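Local coordinates for protein cellulase (PDB 3B7M) that probably hydrolyses internal beta-1,4-glucosidic bonds of cellulose, as an engineered heat-stable family 12 endoglucanase, at residues R91-Y96 with G196-T201; T141-Y146 with V158-T163. All coordinates share one frame; numbering follows the deposited sequence.

Interaction 1 (R91-Y96 with G196-T201)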
ATOM      1  N   ARG A  91     -14.804   8.286  -0.792  1.00 18.79           N
ATOM      2  CA  ARG A  91     -14.059   8.024   0.431  1.00 18.58           C
ATOM      3  C   ARG A  91     -13.028   6.990   0.057  1.00 17.67           C
ATOM      4  O   ARG A  91     -13.382   5.871  -0.317  1.00 17.44           O
ATOM      5  CB  ARG A  91     -14.972   7.528   1.566  1.00 18.24           C
ATOM      6  CG  ARG A  91     -15.959   8.586   2.099  1.00 19.84           C
ATOM      7  CD  ARG A  91     -16.687   8.128   3.388  1.00 19.81           C
ATOM      8  NE  ARG A  91     -17.278   6.826   3.187  1.00 23.47           N
ATOM      9  CZ  ARG A  91     -17.066   5.735   3.920  1.00 22.21           C
ATOM     10  NH1 ARG A  91     -16.322   5.738   5.022  1.00 21.58           N
ATOM     11  NH2 ARG A  91     -17.665   4.631   3.544  1.00 22.09           N
ATOM     12  N   TRP A  92     -11.758   7.384   0.133  1.00 16.86           N
ATOM     13  CA  TRP A  92     -10.644   6.568  -0.333  1.00 16.21           C
ATOM     14  C   TRP A  92      -9.351   7.076   0.300  1.00 16.13           C
ATOM     15  O   TRP A  92      -9.305   8.204   0.791  1.00 15.69           O
ATOM     16  CB  TRP A  92     -10.517   6.644  -1.875  1.00 16.09           C
ATOM     17  CG  TRP A  92     -10.476   8.066  -2.408  1.00 16.05           C
ATOM     18  CD1 TRP A  92     -11.537   8.803  -2.853  1.00 16.75           C
ATOM     19  CD2 TRP A  92      -9.323   8.923  -2.519  1.00 16.12           C
ATOM     20  NE1 TRP A  92     -11.116  10.064  -3.242  1.00 16.34           N
ATOM     21  CE2 TRP A  92      -9.768  10.162  -3.035  1.00 15.97           C
ATOM     22  CE3 TRP A  92      -7.956   8.756  -2.240  1.00 14.95           C
ATOM     23  CZ2 TRP A  92      -8.903  11.227  -3.273  1.00 16.26           C
ATOM     24  CZ3 TRP A  92      -7.101   9.809  -2.474  1.00 15.59           C
ATOM     25  CH2 TRP A  92      -7.575  11.033  -2.983  1.00 16.76           C
ATOM     26  N   ASN A  93      -8.303   6.248   0.283  1.00 15.28           N
ATOM     27  CA  ASN A  93      -6.962   6.739   0.568  1.00 15.63           C
ATOM     28  C   ASN A  93      -5.989   6.360  -0.536  1.00 15.09           C
ATOM     29  O   ASN A  93      -6.292   5.515  -1.372  1.00 15.56           O
ATOM     30  CB  ASN A  93      -6.453   6.294   1.958  1.00 14.77           C
ATOM     31  CG  ASN A  93      -6.179   4.794   2.041  1.00 16.14           C
ATOM     32  OD1 ASN A  93      -6.303   4.182   3.111  1.00 19.98           O
ATOM     33  ND2 ASN A  93      -5.804   4.202   0.930  1.00 12.61           N
ATOM     34  N   ALA A  94      -4.828   6.998  -0.533  1.00 15.14           N
ATOM     35  CA  ALA A  94      -3.725   6.608  -1.391  1.00 15.40           C
ATOM     36  C   ALA A  94      -2.622   6.148  -0.438  1.00 16.13           C
ATOM     37  O   ALA A  94      -2.094   6.943   0.347  1.00 15.84           O
ATOM     38  CB  ALA A  94      -3.280   7.788  -2.252  1.00 15.10           C
ATOM     39  N   ALA A  95      -2.294   4.856  -0.483  1.00 15.90           N
ATOM     40  CA  ALA A  95      -1.503   4.264   0.581  1.00 15.22           C
ATOM     41  C   ALA A  95      -0.597   3.158   0.073  1.00 15.20           C
ATOM     42  O   ALA A  95      -1.025   2.316  -0.736  1.00 15.20           O
ATOM     43  CB  ALA A  95      -2.444   3.719   1.675  1.00 14.80           C
ATOM     44  N   TYR A  96       0.659   3.181   0.521  1.00 14.80           N
ATOM     45  CA  TYR A  96       1.532   2.005   0.461  1.00 14.64           C
ATOM     46  C   TYR A  96       1.108   0.944   1.456  1.00 14.79           C
ATOM     47  O   TYR A  96       0.584   1.262   2.533  1.00 14.27           O
ATOM     48  CB  TYR A  96       2.975   2.374   0.782  1.00 14.78           C
ATOM     49  CG  TYR A  96       3.713   2.946  -0.395  1.00 14.74           C
ATOM     50  CD1 TYR A  96       3.541   4.278  -0.763  1.00 16.26           C
ATOM     51  CD2 TYR A  96       4.571   2.158  -1.153  1.00 13.87           C
ATOM     52  CE1 TYR A  96       4.212   4.805  -1.853  1.00 14.88           C
ATOM     53  CE2 TYR A  96       5.246   2.685  -2.246  1.00 13.23           C
ATOM     54  CZ  TYR A  96       5.059   4.016  -2.578  1.00 14.08           C
ATOM     55  OH  TYR A  96       5.712   4.567  -3.663  1.00 17.04           O
ATOM     56  N   GLY A 196      -1.392   1.774  -3.920  1.00 12.61           N
ATOM     57  CA  GLY A 196      -2.638   1.941  -4.648  1.00 13.22           C
ATOM     58  C   GLY A 196      -3.641   2.683  -3.781  1.00 13.66           C
ATOM     59  O   GLY A 196      -3.257   3.490  -2.938  1.00 13.60           O
ATOM     60  N   PHE A 197      -4.924   2.411  -4.000  1.00 13.25           N
ATOM     61  CA  PHE A 197      -5.970   3.156  -3.355  1.00 13.60           C
ATOM     62  C   PHE A 197      -6.891   2.211  -2.600  1.00 14.33           C
ATOM     63  O   PHE A 197      -7.432   1.278  -3.184  1.00 14.94           O
ATOM     64  CB  PHE A 197      -6.745   3.973  -4.397  1.00 13.48           C
ATOM     65  CG  PHE A 197      -5.857   4.792  -5.306  1.00 12.76           C
ATOM     66  CD1 PHE A 197      -5.397   6.037  -4.914  1.00 13.42           C
ATOM     67  CD2 PHE A 197      -5.466   4.301  -6.544  1.00 12.85           C
ATOM     68  CE1 PHE A 197      -4.575   6.797  -5.753  1.00 11.89           C
ATOM     69  CE2 PHE A 197      -4.634   5.040  -7.378  1.00 13.59           C
ATOM     70  CZ  PHE A 197      -4.186   6.289  -6.980  1.00 13.88           C
ATOM     71  N   GLU A 198      -7.045   2.433  -1.298  1.00 14.64           N
ATOM     72  CA  GLU A 198      -8.065   1.727  -0.522  1.00 15.59           C
ATOM     73  C   GLU A 198      -9.381   2.458  -0.766  1.00 15.54           C
ATOM     74  O   GLU A 198      -9.497   3.640  -0.428  1.00 15.40           O
ATOM     75  CB  GLU A 198      -7.732   1.730   0.978  1.00 15.43           C
ATOM     76  CG  GLU A 198      -6.537   0.874   1.364  1.00 16.27           C
ATOM     77  CD  GLU A 198      -6.518   0.529   2.858  1.00 17.73           C
ATOM     78  OE1 GLU A 198      -6.610   1.455   3.698  1.00 18.90           O
ATOM     79  OE2 GLU A 198      -6.400  -0.673   3.183  1.00 19.20           O
ATOM     80  N   LEU A 199     -10.342   1.771  -1.391  1.00 15.57           N
ATOM     81  CA  LEU A 199     -11.631   2.369  -1.755  1.00 15.88           C
ATOM     82  C   LEU A 199     -12.712   2.032  -0.741  1.00 16.55           C
ATOM     83  O   LEU A 199     -12.875   0.877  -0.349  1.00 16.33           O
ATOM     84  CB  LEU A 199     -12.061   1.930  -3.166  1.00 15.42           C
ATOM     85  CG  LEU A 199     -11.082   2.250  -4.296  1.00 14.74           C
ATOM     86  CD1 LEU A 199     -11.659   1.855  -5.645  1.00 13.45           C
ATOM     87  CD2 LEU A 199     -10.711   3.753  -4.284  1.00 13.34           C
ATOM     88  N   PHE A 200     -13.436   3.052  -0.297  1.00 17.26           N
ATOM     89  CA  PHE A 200     -14.568   2.832   0.593  1.00 17.78           C
ATOM     90  C   PHE A 200     -15.851   3.141  -0.166  1.00 18.06           C
ATOM     91  O   PHE A 200     -16.726   2.285  -0.275  1.00 18.50           O
ATOM     92  CB  PHE A 200     -14.460   3.663   1.880  1.00 17.57           C
ATOM     93  CG  PHE A 200     -13.304   3.277   2.760  1.00 18.79           C
ATOM     94  CD1 PHE A 200     -11.997   3.645   2.429  1.00 18.97           C
ATOM     95  CD2 PHE A 200     -13.516   2.539   3.923  1.00 19.03           C
ATOM     96  CE1 PHE A 200     -10.924   3.302   3.250  1.00 19.63           C
ATOM     97  CE2 PHE A 200     -12.451   2.183   4.744  1.00 17.79           C
ATOM     98  CZ  PHE A 200     -11.150   2.569   4.406  1.00 18.74           C
ATOM     99  N   THR A 201     -15.961   4.359  -0.692  1.00 18.71           N
ATOM    100  CA  THR A 201     -17.081   4.710  -1.572  1.00 19.13           C
ATOM    101  C   THR A 201     -16.567   5.415  -2.824  1.00 19.09           C
ATOM    102  O   THR A 201     -15.767   6.346  -2.730  1.00 19.15           O
ATOM    103  CB  THR A 201     -18.220   5.543  -0.854  1.00 19.62           C
ATOM    104  OG1 THR A 201     -18.126   6.929  -1.192  1.00 23.80           O
ATOM    105  CG2 THR A 201     -18.166   5.402   0.623  1.00 16.57           C
TER

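Interaction 2 (T141-Y146 with V158-T163)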
ATOM      1  N   THR A 141       6.374  15.007   8.420  1.00 25.20           N
ATOM      2  CA  THR A 141       5.757  14.645   9.681  1.00 24.75           C
ATOM      3  C   THR A 141       4.650  13.601   9.435  1.00 23.90           C
ATOM      4  O   THR A 141       3.904  13.691   8.460  1.00 23.99           O
ATOM      5  CB  THR A 141       5.208  15.916  10.340  1.00 24.68           C
ATOM      6  OG1 THR A 141       6.295  16.822  10.527  1.00 27.37           O
ATOM      7  CG2 THR A 141       4.575  15.634  11.679  1.00 25.47           C
ATOM      8  N   TRP A 142       4.570  12.609  10.313  1.00 22.89           N
ATOM      9  CA  TRP A 142       3.645  11.479  10.156  1.00 21.72           C
ATOM     10  C   TRP A 142       2.983  11.171  11.488  1.00 21.94           C
ATOM     11  O   TRP A 142       3.659  11.180  12.518  1.00 21.72           O
ATOM     12  CB  TRP A 142       4.416  10.239   9.693  1.00 20.76           C
ATOM     13  CG  TRP A 142       5.257  10.479   8.489  1.00 19.04           C
ATOM     14  CD1 TRP A 142       6.512  11.032   8.450  1.00 20.07           C
ATOM     15  CD2 TRP A 142       4.900  10.206   7.134  1.00 18.35           C
ATOM     16  NE1 TRP A 142       6.954  11.117   7.151  1.00 17.82           N
ATOM     17  CE2 TRP A 142       5.982  10.616   6.324  1.00 17.30           C
ATOM     18  CE3 TRP A 142       3.771   9.640   6.523  1.00 19.44           C
ATOM     19  CZ2 TRP A 142       5.972  10.477   4.937  1.00 18.80           C
ATOM     20  CZ3 TRP A 142       3.754   9.516   5.137  1.00 20.16           C
ATOM     21  CH2 TRP A 142       4.853   9.925   4.361  1.00 19.51           C
ATOM     22  N   GLU A 143       1.672  10.919  11.470  1.00 21.84           N
ATOM     23  CA  GLU A 143       0.994  10.319  12.615  1.00 22.42           C
ATOM     24  C   GLU A 143       1.211   8.817  12.538  1.00 21.74           C
ATOM     25  O   GLU A 143       1.128   8.233  11.449  1.00 20.85           O
ATOM     26  CB  GLU A 143      -0.520  10.539  12.580  1.00 22.49           C
ATOM     27  CG  GLU A 143      -1.018  11.951  12.476  1.00 23.74           C
ATOM     28  CD  GLU A 143      -2.550  12.000  12.400  1.00 25.04           C
ATOM     29  OE1 GLU A 143      -3.169  11.103  11.746  1.00 27.34           O
ATOM     30  OE2 GLU A 143      -3.128  12.943  12.993  1.00 27.22           O
ATOM     31  N   VAL A 144       1.457   8.203  13.689  1.00 20.81           N
ATOM     32  CA  VAL A 144       1.669   6.771  13.774  1.00 20.77           C
ATOM     33  C   VAL A 144       0.430   6.178  14.427  1.00 20.92           C
ATOM     34  O   VAL A 144      -0.001   6.633  15.487  1.00 19.66           O
ATOM     35  CB  VAL A 144       2.938   6.413  14.604  1.00 20.88           C
ATOM     36  CG1 VAL A 144       3.211   4.900  14.574  1.00 20.63           C
ATOM     37  CG2 VAL A 144       4.162   7.181  14.077  1.00 21.71           C
ATOM     38  N   TRP A 145      -0.137   5.173  13.765  1.00 20.83           N
ATOM     39  CA  TRP A 145      -1.283   4.443  14.263  1.00 21.76           C
ATOM     40  C   TRP A 145      -0.865   2.990  14.412  1.00 23.22           C
ATOM     41  O   TRP A 145      -0.107   2.461  13.584  1.00 23.42           O
ATOM     42  CB  TRP A 145      -2.467   4.546  13.295  1.00 21.24           C
ATOM     43  CG  TRP A 145      -2.985   5.950  13.090  1.00 21.12           C
ATOM     44  CD1 TRP A 145      -2.377   6.960  12.389  1.00 20.11           C
ATOM     45  CD2 TRP A 145      -4.207   6.492  13.597  1.00 19.72           C
ATOM     46  NE1 TRP A 145      -3.151   8.090  12.426  1.00 20.67           N
ATOM     47  CE2 TRP A 145      -4.283   7.830  13.157  1.00 20.58           C
ATOM     48  CE3 TRP A 145      -5.244   5.977  14.381  1.00 20.00           C
ATOM     49  CZ2 TRP A 145      -5.358   8.663  13.473  1.00 20.67           C
ATOM     50  CZ3 TRP A 145      -6.316   6.812  14.698  1.00 20.91           C
ATOM     51  CH2 TRP A 145      -6.362   8.138  14.243  1.00 20.90           C
ATOM     52  N   TYR A 146      -1.369   2.343  15.453  1.00 24.54           N
ATOM     53  CA  TYR A 146      -1.021   0.956  15.712  1.00 26.27           C
ATOM     54  C   TYR A 146      -2.236   0.131  16.118  1.00 27.09           C
ATOM     55  O   TYR A 146      -3.035   0.550  16.959  1.00 25.93           O
ATOM     56  CB  TYR A 146       0.082   0.858  16.773  1.00 26.92           C
ATOM     57  CG  TYR A 146       0.482  -0.563  17.093  1.00 28.46           C
ATOM     58  CD1 TYR A 146       1.162  -1.334  16.155  1.00 29.08           C
ATOM     59  CD2 TYR A 146       0.171  -1.144  18.331  1.00 30.16           C
ATOM     60  CE1 TYR A 146       1.530  -2.640  16.425  1.00 30.50           C
ATOM     61  CE2 TYR A 146       0.541  -2.471  18.617  1.00 30.35           C
ATOM     62  CZ  TYR A 146       1.222  -3.204  17.651  1.00 30.19           C
ATOM     63  OH  TYR A 146       1.602  -4.509  17.881  1.00 31.54           O
ATOM     64  N   VAL A 158       0.645   8.251   8.626  1.00 16.25           N
ATOM     65  CA  VAL A 158      -0.244   9.132   7.865  1.00 16.53           C
ATOM     66  C   VAL A 158       0.398  10.508   7.782  1.00 16.56           C
ATOM     67  O   VAL A 158       0.559  11.187   8.796  1.00 16.08           O
ATOM     68  CB  VAL A 158      -1.653   9.226   8.518  1.00 16.42           C
ATOM     69  CG1 VAL A 158      -2.599  10.046   7.672  1.00 17.36           C
ATOM     70  CG2 VAL A 158      -2.236   7.826   8.739  1.00 16.92           C
ATOM     71  N   ARG A 159       0.794  10.891   6.573  1.00 16.76           N
ATOM     72  CA  ARG A 159       1.384  12.203   6.312  1.00 16.82           C
ATOM     73  C   ARG A 159       0.462  13.320   6.759  1.00 16.90           C
ATOM     74  O   ARG A 159      -0.667  13.387   6.315  1.00 16.97           O
ATOM     75  CB  ARG A 159       1.660  12.346   4.820  1.00 16.75           C
ATOM     76  CG  ARG A 159       2.975  13.060   4.518  1.00 16.49           C
ATOM     77  CD  ARG A 159       3.178  13.192   3.037  1.00 15.14           C
ATOM     78  NE  ARG A 159       4.529  13.653   2.695  1.00 15.15           N
ATOM     79  CZ  ARG A 159       4.857  14.926   2.470  1.00 15.19           C
ATOM     80  NH1 ARG A 159       3.936  15.885   2.567  1.00 11.99           N
ATOM     81  NH2 ARG A 159       6.110  15.240   2.151  1.00 14.18           N
ATOM     82  N   THR A 160       0.939  14.193   7.640  1.00 17.31           N
ATOM     83  CA  THR A 160       0.094  15.294   8.143  1.00 17.98           C
ATOM     84  C   THR A 160      -0.141  16.334   7.057  1.00 17.84           C
ATOM     85  O   THR A 160      -1.145  17.046   7.083  1.00 18.03           O
ATOM     86  CB  THR A 160       0.696  15.985   9.377  1.00 17.57           C
ATOM     87  OG1 THR A 160       1.993  16.484   9.039  1.00 20.23           O
ATOM     88  CG2 THR A 160       0.854  15.004  10.503  1.00 18.47           C
ATOM     89  N   THR A 161       0.795  16.446   6.116  1.00 17.74           N
ATOM     90  CA  THR A 161       0.505  17.194   4.896  1.00 17.29           C
ATOM     91  C   THR A 161       0.355  16.299   3.660  1.00 16.72           C
ATOM     92  O   THR A 161       1.313  15.640   3.243  1.00 16.93           O
ATOM     93  CB  THR A 161       1.360  18.498   4.699  1.00 17.66           C
ATOM     94  OG1 THR A 161       1.962  18.521   3.397  1.00 20.07           O
ATOM     95  CG2 THR A 161       2.377  18.689   5.770  1.00 16.82           C
ATOM     96  N   PRO A 162      -0.873  16.230   3.118  1.00 16.20           N
ATOM     97  CA  PRO A 162      -1.173  15.359   1.975  1.00 16.09           C
ATOM     98  C   PRO A 162      -0.334  15.740   0.763  1.00 15.43           C
ATOM     99  O   PRO A 162       0.040  16.913   0.594  1.00 14.77           O
ATOM    100  CB  PRO A 162      -2.666  15.620   1.690  1.00 16.56           C
ATOM    101  CG  PRO A 162      -3.203  16.317   2.912  1.00 16.77           C
ATOM    102  CD  PRO A 162      -2.043  17.015   3.553  1.00 16.56           C
ATOM    103  N   THR A 163      -0.018  14.753  -0.064  1.00 15.39           N
ATOM    104  CA  THR A 163       0.798  14.991  -1.246  1.00 15.63           C
ATOM    105  C   THR A 163       0.337  14.075  -2.368  1.00 16.30           C
ATOM    106  O   THR A 163      -0.508  13.202  -2.152  1.00 16.60           O
ATOM    107  CB  THR A 163       2.318  14.814  -0.947  1.00 15.42           C
ATOM    108  OG1 THR A 163       3.075  15.279  -2.063  1.00 15.89           O
ATOM    109  CG2 THR A 163       2.682  13.349  -0.664  1.00 14.92           C
TER
HETATM  110  O   HOH W   1       3.844  16.059   6.667  1.00 32.68           O

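Interaction 1 (R91-Y96 with G196-T201)
The Arg-91 guanidinium lies with one face over Phe-200 CB, 3.7 Å from NH2 and offset toward the rim, while Thr-201 CG2 sits at its edge, so close that its exact placing is doubtful. The Phe-200 ring receives Arg-91 O and Trp-92 CA at its own edge, its plane 55° from the guanidinium. On the sheet's other face, the Phe-197 ring has Asn-93 O at its edge, and its CD1 is 3.8 Å from Ala-94 CB; Trp-92 CB meets Leu-199 CD2. Phe-197, Ala-94 and Leu-199 pack against the second sheet of the jelly roll, on Ile-45, Trp-82 and Leu-84, while Trp-92 lies on Ile-87.

A classic beta bulge interrupts the antiparallel pairing. Arg-91 O takes two donors, Phe-200 N at 2.8 Å and Thr-201 N at 3.0 Å, and Arg-91 N returns a bond to Thr-201 O. Ala-95 N reaches Gly-196 O at 3.0 Å, nearly straight at 170°. A bend at chi3 (-52°) folds the arginine back over Phe-200, where NH1 forms a salt bridge with Asp-124 and NH2 bonds Gly-53 O. An alanine here would probably cost Asp-124 this salt bridge, Gly-53 O its donor from NH2, and Phe-200 CB the guanidinium packed on it. One face is thus apolar; the other carries Asn-93 and Glu-198 beside Trp-118, Met-116 and Tyr-59, and Asp-124 probably offsets Arg-91's charge.

Interaction 2 (T141-Y146 with V158-T163)
Glu-143 and Val-158 form an antiparallel hydrogen-bonded pair, both N-to-O distances (Glu-143 N to Val-158 O, Val-158 N to Glu-143 O) being 2.9 Å, and beyond it Trp-142 faces Arg-159 as a non-hydrogen-bonded pair. Trp-142 and Arg-159 carry the side-chain packing. With CG anti to the carbonyl carbon (chi1 -52°), the indole turns back across the partner strand, and the arginine's extended chain runs over one of its faces. Arg-159 CG lies 3.8 Å from the centroid of the six-membered ring, 16° off its normal: a CH-pi contact. Nearer the backbone, Arg-159 CB meets Trp-142 CZ3 at 3.5 Å. The guanidinium stands almost upright to the indole, its plane 86° away, with Trp-142 CH2 at its edge; it is the methylenes, therefore, that cover the ring. Arg-159 NH1 is turned to its own segment and bonds Thr-161 O at 2.7 Å, in the guanidinium plane.

The strands are the two arms of a beta hairpin, 140-148 and 152-159, near one end of the larger jelly-roll sheet, between strand 112-122 and the outermost strand 130-137. Trp-142 also meets Phe-174 of helix 171-181 edge-to-face, and its NE1 bonds Leu-137 O. On the opposite face, Val-158 CG2 packs 3.8 Å from Trp-145 CD1. Trp-145 NE1 gives its hydrogen to Glu-143 OE1, which it meets from above the carboxylate plane; OE2 of that glutamate pairs with Arg-131 in a salt bridge, which probably steadies its negative charge.

Past Arg-159 the second arm leaves the strand. Thr-160 N still bonds Thr-141 O at 3.1 Å, and a water donates to this same oxygen while accepting from Thr-161 N, carrying the connection one residue into the loop that follows.

How the interactions relate
Both contacts belong to the larger sheet, where strand 112-122 runs between strands 91-101 and 152-159; their centres are 15 Å apart. Along the chain, interaction 2 is nested inside the long loop closed by interaction 1. Interaction 1 joins distant parts of the sequence and is buried except at its bulged, partly exposed Arg-91/Thr-201 end, with apolar groups facing the other sheet. Interaction 2 is a local hairpin, partly buried, where the aliphatic part of an arginine lies on a tryptophan within the paired strands, and a water bridge and exposed threonines follow where the strand ends. Trp-118 touches Asn-93 and Ala-95 of the first and Val-158 of the second, linking them on one face.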